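Cephalosporin acylase (Bacillus halodurans, PDB 2NLZ) is named a cephalosporin acylase and, as a member of the gamma-glutamyltranspeptidase family of Ntn hydrolases, probably cleaves amide bonds, although its physiological substrate is not established. Local coordinates at residues D[33-36]-D[37-41]; D[50-53]-D[54-58]; D[64-67]-D[68-72]. The protein carries 1 engineered substitution. One frame throughout, in Å; residues are numbered along the deposited sequence.

Contact 1 of 3, residues D[33-36]-D[37-41]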
ATOM      1  N   ALA D  33      -6.543  18.452 -26.876  1.00 19.88           N
ATOM      2  CA  ALA D  33      -5.587  18.267 -27.970  1.00 27.09           C
ATOM      3  C   ALA D  33      -5.838  16.930 -28.645  1.00 23.32           C
ATOM      4  O   ALA D  33      -5.874  16.844 -29.872  1.00 27.71           O
ATOM      5  CB  ALA D  33      -4.142  18.373 -27.477  1.00 21.20           C
ATOM      6  N   ALA D  34      -6.024  15.892 -27.837  1.00 21.84           N
ATOM      7  CA  ALA D  34      -6.439  14.589 -28.350  1.00 29.38           C
ATOM      8  C   ALA D  34      -7.734  14.721 -29.158  1.00 32.76           C
ATOM      9  O   ALA D  34      -7.887  14.116 -30.225  1.00 36.44           O
ATOM     10  CB  ALA D  34      -6.610  13.588 -27.206  1.00 26.62           C
ATOM     11  N   GLN D  35      -8.648  15.542 -28.646  1.00 32.30           N
ATOM     12  CA  GLN D  35      -9.911  15.815 -29.313  1.00 32.65           C
ATOM     13  C   GLN D  35      -9.719  16.410 -30.710  1.00 27.24           C
ATOM     14  O   GLN D  35     -10.467  16.085 -31.624  1.00 28.49           O
ATOM     15  CB  GLN D  35     -10.779  16.730 -28.441  1.00 39.64           C
ATOM     16  CG  GLN D  35     -12.267  16.748 -28.797  1.00 50.03           C
ATOM     17  CD  GLN D  35     -12.976  15.422 -28.527  1.00 50.08           C
ATOM     18  OE1 GLN D  35     -12.460  14.542 -27.827  1.00 43.29           O
ATOM     19  NE2 GLN D  35     -14.171  15.285 -29.082  1.00 63.81           N
ATOM     20  N   ALA D  36      -8.703  17.256 -30.859  1.00 22.11           N
ATOM     21  CA  ALA D  36      -8.357  17.854 -32.140  1.00 23.67           C
ATOM     22  C   ALA D  36      -7.962  16.799 -33.161  1.00 26.55           C
ATOM     23  O   ALA D  36      -8.466  16.794 -34.282  1.00 32.98           O
ATOM     24  CB  ALA D  36      -7.233  18.889 -31.969  1.00 24.22           C
ATOM     25  N   GLY D  37      -7.069  15.898 -32.764  1.00 28.30           N
ATOM     26  CA  GLY D  37      -6.627  14.811 -33.639  1.00 35.20           C
ATOM     27  C   GLY D  37      -7.760  13.878 -34.038  1.00 39.64           C
ATOM     28  O   GLY D  37      -7.779  13.338 -35.146  1.00 42.19           O
ATOM     29  N   LEU D  38      -8.709  13.689 -33.128  1.00 37.16           N
ATOM     30  CA  LEU D  38      -9.913  12.934 -33.423  1.00 37.97           C
ATOM     31  C   LEU D  38     -10.798  13.631 -34.448  1.00 40.88           C
ATOM     32  O   LEU D  38     -11.292  12.991 -35.373  1.00 42.51           O
ATOM     33  CB  LEU D  38     -10.704  12.693 -32.148  1.00 37.11           C
ATOM     34  CG  LEU D  38     -10.612  11.301 -31.530  1.00 39.33           C
ATOM     35  CD1 LEU D  38      -9.195  10.729 -31.550  1.00 27.90           C
ATOM     36  CD2 LEU D  38     -11.149  11.372 -30.125  1.00 49.78           C
ATOM     37  N   ASP D  39     -10.990  14.940 -34.283  1.00 39.31           N
ATOM     38  CA  ASP D  39     -11.799  15.728 -35.211  1.00 39.71           C
ATOM     39  C   ASP D  39     -11.202  15.745 -36.610  1.00 39.08           C
ATOM     40  O   ASP D  39     -11.935  15.831 -37.601  1.00 42.39           O
ATOM     41  CB  ASP D  39     -11.951  17.162 -34.719  1.00 38.58           C
ATOM     42  CG  ASP D  39     -12.749  17.258 -33.437  1.00 42.36           C
ATOM     43  OD1 ASP D  39     -12.766  18.363 -32.838  1.00 51.23           O
ATOM     44  OD2 ASP D  39     -13.349  16.230 -33.026  1.00 45.29           O
ATOM     45  N   ILE D  40      -9.876  15.667 -36.687  1.00 26.73           N
ATOM     46  CA  ILE D  40      -9.200  15.680 -37.971  1.00 25.82           C
ATOM     47  C   ILE D  40      -9.316  14.320 -38.642  1.00 29.48           C
ATOM     48  O   ILE D  40      -9.511  14.232 -39.857  1.00 34.38           O
ATOM     49  CB  ILE D  40      -7.745  16.174 -37.843  1.00 26.91           C
ATOM     50  CG1 ILE D  40      -7.677  17.653 -38.213  1.00 22.89           C
ATOM     51  CG2 ILE D  40      -6.816  15.412 -38.758  1.00 30.73           C
ATOM     52  CD1 ILE D  40      -8.546  18.549 -37.341  1.00 25.19           C
ATOM     53  N   LEU D  41      -9.224  13.266 -37.837  1.00 28.27           N
ATOM     54  CA  LEU D  41      -9.481  11.913 -38.302  1.00 27.99           C
ATOM     55  C   LEU D  41     -10.907  11.833 -38.868  1.00 31.44           C
ATOM     56  O   LEU D  41     -11.109  11.270 -39.944  1.00 30.51           O
ATOM     57  CB  LEU D  41      -9.270  10.916 -37.157  1.00 29.72           C
ATOM     58  CG  LEU D  41      -8.038  10.001 -37.040  1.00 31.22           C
ATOM     59  CD1 LEU D  41      -6.849  10.457 -37.845  1.00 24.56           C
ATOM     60  CD2 LEU D  41      -7.638   9.876 -35.578  1.00 27.73           C
TER

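Contact 2 of 3, residues D[50-53]-D[54-58]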
ATOM      1  N   ALA D  50      -3.645  14.107 -38.006  1.00 25.67           N
ATOM      2  CA  ALA D  50      -4.018  14.136 -36.582  1.00 25.43           C
ATOM      3  C   ALA D  50      -2.884  14.585 -35.659  1.00 25.50           C
ATOM      4  O   ALA D  50      -3.119  15.298 -34.687  1.00 18.50           O
ATOM      5  CB  ALA D  50      -4.557  12.780 -36.140  1.00 15.61           C
ATOM      6  N   ALA D  51      -1.662  14.158 -35.977  1.00 20.67           N
ATOM      7  CA  ALA D  51      -0.494  14.519 -35.210  1.00 14.16           C
ATOM      8  C   ALA D  51      -0.286  16.027 -35.271  1.00 20.66           C
ATOM      9  O   ALA D  51      -0.060  16.669 -34.245  1.00 23.54           O
ATOM     10  CB  ALA D  51       0.712  13.789 -35.737  1.00 14.69           C
ATOM     11  N   ILE D  52      -0.383  16.585 -36.477  1.00 25.78           N
ATOM     12  CA  ILE D  52      -0.249  18.029 -36.687  1.00 24.14           C
ATOM     13  C   ILE D  52      -1.381  18.759 -35.970  1.00 21.34           C
ATOM     14  O   ILE D  52      -1.151  19.758 -35.309  1.00 17.04           O
ATOM     15  CB  ILE D  52      -0.202  18.385 -38.191  1.00 26.75           C
ATOM     16  CG1 ILE D  52       0.988  17.698 -38.868  1.00 36.75           C
ATOM     17  CG2 ILE D  52      -0.087  19.881 -38.397  1.00 32.47           C
ATOM     18  CD1 ILE D  52       0.880  17.608 -40.383  1.00 32.13           C
ATOM     19  N   ALA D  53      -2.589  18.225 -36.057  1.00 16.97           N
ATOM     20  CA  ALA D  53      -3.726  18.817 -35.358  1.00 25.83           C
ATOM     21  C   ALA D  53      -3.449  18.953 -33.868  1.00 27.86           C
ATOM     22  O   ALA D  53      -3.581  20.028 -33.284  1.00 25.21           O
ATOM     23  CB  ALA D  53      -4.981  17.996 -35.587  1.00 26.89           C
ATOM     24  N   THR D  54      -3.030  17.845 -33.279  1.00 25.01           N
ATOM     25  CA  THR D  54      -2.733  17.758 -31.868  1.00 23.15           C
ATOM     26  C   THR D  54      -1.527  18.606 -31.458  1.00 25.27           C
ATOM     27  O   THR D  54      -1.520  19.183 -30.376  1.00 23.86           O
ATOM     28  CB  THR D  54      -2.471  16.294 -31.490  1.00 27.79           C
ATOM     29  OG1 THR D  54      -3.487  15.463 -32.070  1.00 25.20           O
ATOM     30  CG2 THR D  54      -2.470  16.122 -29.985  1.00 20.92           C
ATOM     31  N   ALA D  55      -0.513  18.677 -32.320  1.00 18.83           N
ATOM     32  CA  ALA D  55       0.705  19.410 -31.995  1.00 19.08           C
ATOM     33  C   ALA D  55       0.407  20.891 -31.907  1.00 24.50           C
ATOM     34  O   ALA D  55       0.757  21.552 -30.925  1.00 23.75           O
ATOM     35  CB  ALA D  55       1.781  19.148 -33.029  1.00 11.66           C
ATOM     36  N   THR D  56      -0.262  21.397 -32.938  1.00 28.45           N
ATOM     37  CA  THR D  56      -0.621  22.809 -33.018  1.00 27.33           C
ATOM     38  C   THR D  56      -1.630  23.175 -31.940  1.00 24.55           C
ATOM     39  O   THR D  56      -1.608  24.295 -31.431  1.00 23.48           O
ATOM     40  CB  THR D  56      -1.190  23.190 -34.404  1.00 31.24           C
ATOM     41  OG1 THR D  56      -2.224  22.270 -34.775  1.00 39.29           O
ATOM     42  CG2 THR D  56      -0.100  23.172 -35.452  1.00 27.08           C
ATOM     43  N   ALA D  57      -2.513  22.232 -31.608  1.00 17.46           N
ATOM     44  CA  ALA D  57      -3.458  22.413 -30.508  1.00 24.80           C
ATOM     45  C   ALA D  57      -2.734  22.621 -29.187  1.00 23.45           C
ATOM     46  O   ALA D  57      -3.081  23.532 -28.436  1.00 24.08           O
ATOM     47  CB  ALA D  57      -4.417  21.237 -30.410  1.00 32.32           C
ATOM     48  N   LEU D  58      -1.716  21.789 -28.940  1.00 22.59           N
ATOM     49  CA  LEU D  58      -0.891  21.833 -27.721  1.00 24.33           C
ATOM     50  C   LEU D  58      -0.158  23.157 -27.559  1.00 27.83           C
ATOM     51  O   LEU D  58       0.145  23.589 -26.446  1.00 30.04           O
ATOM     52  CB  LEU D  58       0.125  20.682 -27.718  1.00 15.36           C
ATOM     53  CG  LEU D  58      -0.414  19.273 -27.462  1.00 25.85           C
ATOM     54  CD1 LEU D  58       0.558  18.188 -27.920  1.00 33.15           C
ATOM     55  CD2 LEU D  58      -0.785  19.080 -26.006  1.00 28.39           C
TER

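Contact 3 of 3, residues D[64-67]-D[68-72]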
ATOM      1  N   THR D  64       2.872  26.046 -21.194  1.00 30.10           N
ATOM      2  CA  THR D  64       3.916  25.881 -20.214  1.00 28.45           C
ATOM      3  C   THR D  64       4.976  24.904 -20.683  1.00 29.99           C
ATOM      4  O   THR D  64       6.007  24.791 -20.051  1.00 32.30           O
ATOM      5  CB  THR D  64       3.349  25.383 -18.880  1.00 31.96           C
ATOM      6  OG1 THR D  64       2.619  24.170 -19.091  1.00 35.55           O
ATOM      7  CG2 THR D  64       2.425  26.422 -18.267  1.00 31.76           C
ATOM      8  N   SER D  65       4.731  24.206 -21.788  1.00 23.69           N
ATOM      9  CA  SER D  65       5.629  23.141 -22.246  1.00 30.97           C
ATOM     10  C   SER D  65       5.984  23.261 -23.721  1.00 30.04           C
ATOM     11  O   SER D  65       6.569  22.354 -24.316  1.00 27.93           O
ATOM     12  CB  SER D  65       4.977  21.778 -22.010  1.00 29.54           C
ATOM     13  OG  SER D  65       4.838  21.516 -20.630  1.00 32.39           O
ATOM     14  N   ASN D  66       5.659  24.400 -24.306  1.00 29.80           N
ATOM     15  CA  ASN D  66       5.449  24.430 -25.722  1.00 26.68           C
ATOM     16  C   ASN D  66       5.352  25.832 -26.259  1.00 31.64           C
ATOM     17  O   ASN D  66       5.249  26.780 -25.492  1.00 37.74           O
ATOM     18  CB  ASN D  66       4.118  23.749 -25.977  1.00 26.01           C
ATOM     19  CG  ASN D  66       4.078  23.085 -27.272  1.00 35.41           C
ATOM     20  OD1 ASN D  66       3.014  22.785 -27.783  1.00 31.95           O
ATOM     21  ND2 ASN D  66       5.250  22.847 -27.843  1.00 58.97           N
ATOM     22  N   GLY D  67       5.356  25.958 -27.582  1.00 29.75           N
ATOM     23  CA  GLY D  67       5.088  27.227 -28.246  1.00 31.10           C
ATOM     24  C   GLY D  67       5.126  27.092 -29.753  1.00 35.11           C
ATOM     25  O   GLY D  67       5.547  26.068 -30.291  1.00 35.62           O
ATOM     26  N   ILE D  68       4.678  28.134 -30.440  1.00 35.48           N
ATOM     27  CA  ILE D  68       4.797  28.194 -31.891  1.00 31.08           C
ATOM     28  C   ILE D  68       6.267  28.386 -32.235  1.00 27.01           C
ATOM     29  O   ILE D  68       6.739  27.933 -33.275  1.00 29.22           O
ATOM     30  CB  ILE D  68       3.941  29.333 -32.468  1.00 35.23           C
ATOM     31  CG1 ILE D  68       2.586  29.353 -31.750  1.00 28.72           C
ATOM     32  CG2 ILE D  68       3.819  29.209 -33.997  1.00 31.30           C
ATOM     33  CD1 ILE D  68       1.452  29.956 -32.518  1.00 36.99           C
ATOM     34  N   GLY D  69       6.994  29.032 -31.331  1.00 23.36           N
ATOM     35  CA  GLY D  69       8.439  29.176 -31.457  1.00 28.23           C
ATOM     36  C   GLY D  69       9.255  27.984 -30.982  1.00 32.92           C
ATOM     37  O   GLY D  69      10.418  28.141 -30.599  1.00 28.40           O
ATOM     38  N   SER D  70       8.650  26.794 -31.015  1.00 36.16           N
ATOM     39  CA  SER D  70       9.335  25.551 -30.647  1.00 39.85           C
ATOM     40  C   SER D  70      10.078  24.973 -31.827  1.00 38.68           C
ATOM     41  O   SER D  70       9.888  25.416 -32.956  1.00 46.36           O
ATOM     42  CB  SER D  70       8.314  24.516 -30.170  1.00 34.84           C
ATOM     43  OG  SER D  70       7.776  24.857 -28.902  1.00 51.64           O
ATOM     44  N   ASP D  71      10.931  23.988 -31.578  1.00 29.94           N
ATOM     45  CA  ASP D  71      11.226  23.032 -32.650  1.00 39.93           C
ATOM     46  C   ASP D  71      10.599  21.671 -32.354  1.00 33.62           C
ATOM     47  O   ASP D  71      10.081  21.464 -31.256  1.00 27.03           O
ATOM     48  CB  ASP D  71      12.707  22.977 -33.104  1.00 43.70           C
ATOM     49  CG  ASP D  71      13.690  23.026 -31.979  1.00 43.91           C
ATOM     50  OD1 ASP D  71      14.790  23.556 -32.223  1.00 22.20           O
ATOM     51  OD2 ASP D  71      13.385  22.543 -30.872  1.00 68.16           O
ATOM     52  N   ALA D  72      10.613  20.776 -33.345  1.00 25.75           N
ATOM     53  CA  ALA D  72       9.887  19.506 -33.268  1.00 20.94           C
ATOM     54  C   ALA D  72      10.679  18.320 -33.815  1.00 24.35           C
ATOM     55  O   ALA D  72      11.678  18.500 -34.496  1.00 35.22           O
ATOM     56  CB  ALA D  72       8.563  19.626 -34.004  1.00 15.23           C
TER

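Contact 1 of 3, residues D[33-36]-D[37-41]
The carboxylate of Asp39 lies beside the Gln35 carbonyl, one turn earlier in helix 31-42. Its CB has two carbonyls of that turn for neighbours, with Ala36 O at 3.5 Å and Gln35 O slightly farther off. With chi1 at -66°, CG sits beside the backbone N and anti to the carbonyl carbon, which brings the carboxylate next to Gln35 O. At the tip, OD1 lies 3.5 Å from Gln35 O, while OD2 reaches across the subunit boundary to form a salt bridge with NZ of Lys42 of the second subunit. An alanine here is likely to leave that lysine without its acidic mate at the interface. The Gln35 carbonyl is also engaged by the backbone, since Asp39 N donates to Gln35 O at 2.9 Å. CB of Leu38 lies nearest Gln35 O and CD1 nearest Ala34 O, and the side chain packs on Gln35 of the second subunit. On another side of the helix, Ile40 and Ala36 both touch Pro144. The bonds Gly37 N to Ala33 O, Leu38 N to Ala34 O and Ile40 N to Ala36 O complete the i to i+4 pattern of an alpha helix, here one that lies at a subunit interface.

Contact 2 of 3, residues D[50-53]-D[54-58]
Thr54 and Thr56 turn their hydroxyls back onto carbonyls of residues 50-53, one turn earlier in helix 47-61, a buried alpha helix of the Ntn-hydrolase fold.

The backbone bonds follow the i to i+4 pattern. Thr54 N donates to Ala50 O, Ala55 N to Ala51 O, Thr56 N to Ile52 O and Ala57 N to Ala53 O; the third is the straightest, with an N-H...O angle of 173°.

The hydroxyl bonds are added to this framework. OG1 of Thr54 donates to Ala50 O at 2.6 Å, so this carbonyl oxygen is gripped by both the hydroxyl and the amide of one residue. They arrive from opposite faces of the carbonyl plane. The rotamer that places OG1 beside the backbone N (chi1 -46°) leaves CG2 anti to that N; CG2 packs on Ala33, and the side chain also touches Leu361. A buried hydroxyl is thereby satisfied within its own helix.

The nonpolar contacts reach mainly to neighbouring elements. Ile52 packs against Leu129 and Ala130 of helix 122-133, and Ala55 and Thr56 against Trp126 of the same helix. Ala51 packs on Leu361 and Thr363, Ala53 on Ile40. Within the helix, CG2 of Ile52 approaches CG2 of Thr56 at 4.4 Å, and the CB atoms of Ala55 and Ala57 lie beside the carbonyl oxygens of Ala51 and Ala53, one turn back, as in any alpha helix.

Thr56 takes a different rotamer from Thr54, OG1 lying between the backbone N and the carbonyl carbon (chi1 50°), where its single proton may go to either of two acceptors: Ile52 O at 2.8 Å from OG1, or Ala53 O at 3.0 Å.

Contact 3 of 3, residues D[64-67]-D[68-72]
Ser70 and Gly67 close a type I beta turn, Gly67-Ile68-Gly69-Ser70, that carries the chain from the loop after helix 47-61 into strand 71-78.

The polar contacts converge on the first carbonyl of the turn. Ser70 N donates to Gly67 O at 3.3 Å, a weak bond with an N-H...O angle of 137°. OG of Ser70 makes a hydrogen bond with OD1 of Asn377, which ties the turn to a neighbouring part of the chain. The side chain also comes to the same carbonyl as its amide: chi1 of -71° sets OG beside the backbone N of its own residue and within 2.9 Å of Gly67 O. Which of the two acceptors takes the hydroxyl proton is not settled.

The nonpolar contacts are made by Ile68, whose side chain packs on Thr59 of helix 47-61 and inserts against His204, Thr207, Leu208 and Ile211 of helix 202-212. Just before the turn, the side chain of Asn66 lies on Leu58 and Thr59.

Beyond the turn, Asp71 and Ala72 begin strand 71-78, joined Asp71 with Ser376 and Ala72 with Gly87 by backbone hydrogen bonds. The turn thus packs on helices 47-61 and 202-212 through Ile68 and leads into strand 71-78, which lies between antiparallel strands 370-376 and 81-87.

In the fold
The three contacts follow one another along the chain and step inward, their centres lying about 20, 14 and 10 Å from the centre of the chain. Contacts 1 and 2, centres about 8 Å apart, belong to successive helices packed together: CB of Ala50 lies 3.4 Å from Gly37 O, and Gly37, lacking a side chain, lets OG1 of Thr54 come within 3.6 Å of its CA. Contact 3 is about 12 Å from contact 2, centre to centre, and meets it where Asn66 lies against Leu58. Contacts 1 and 3 do not touch, their nearest atoms being about 8 Å apart. Only contact 1 reaches another subunit.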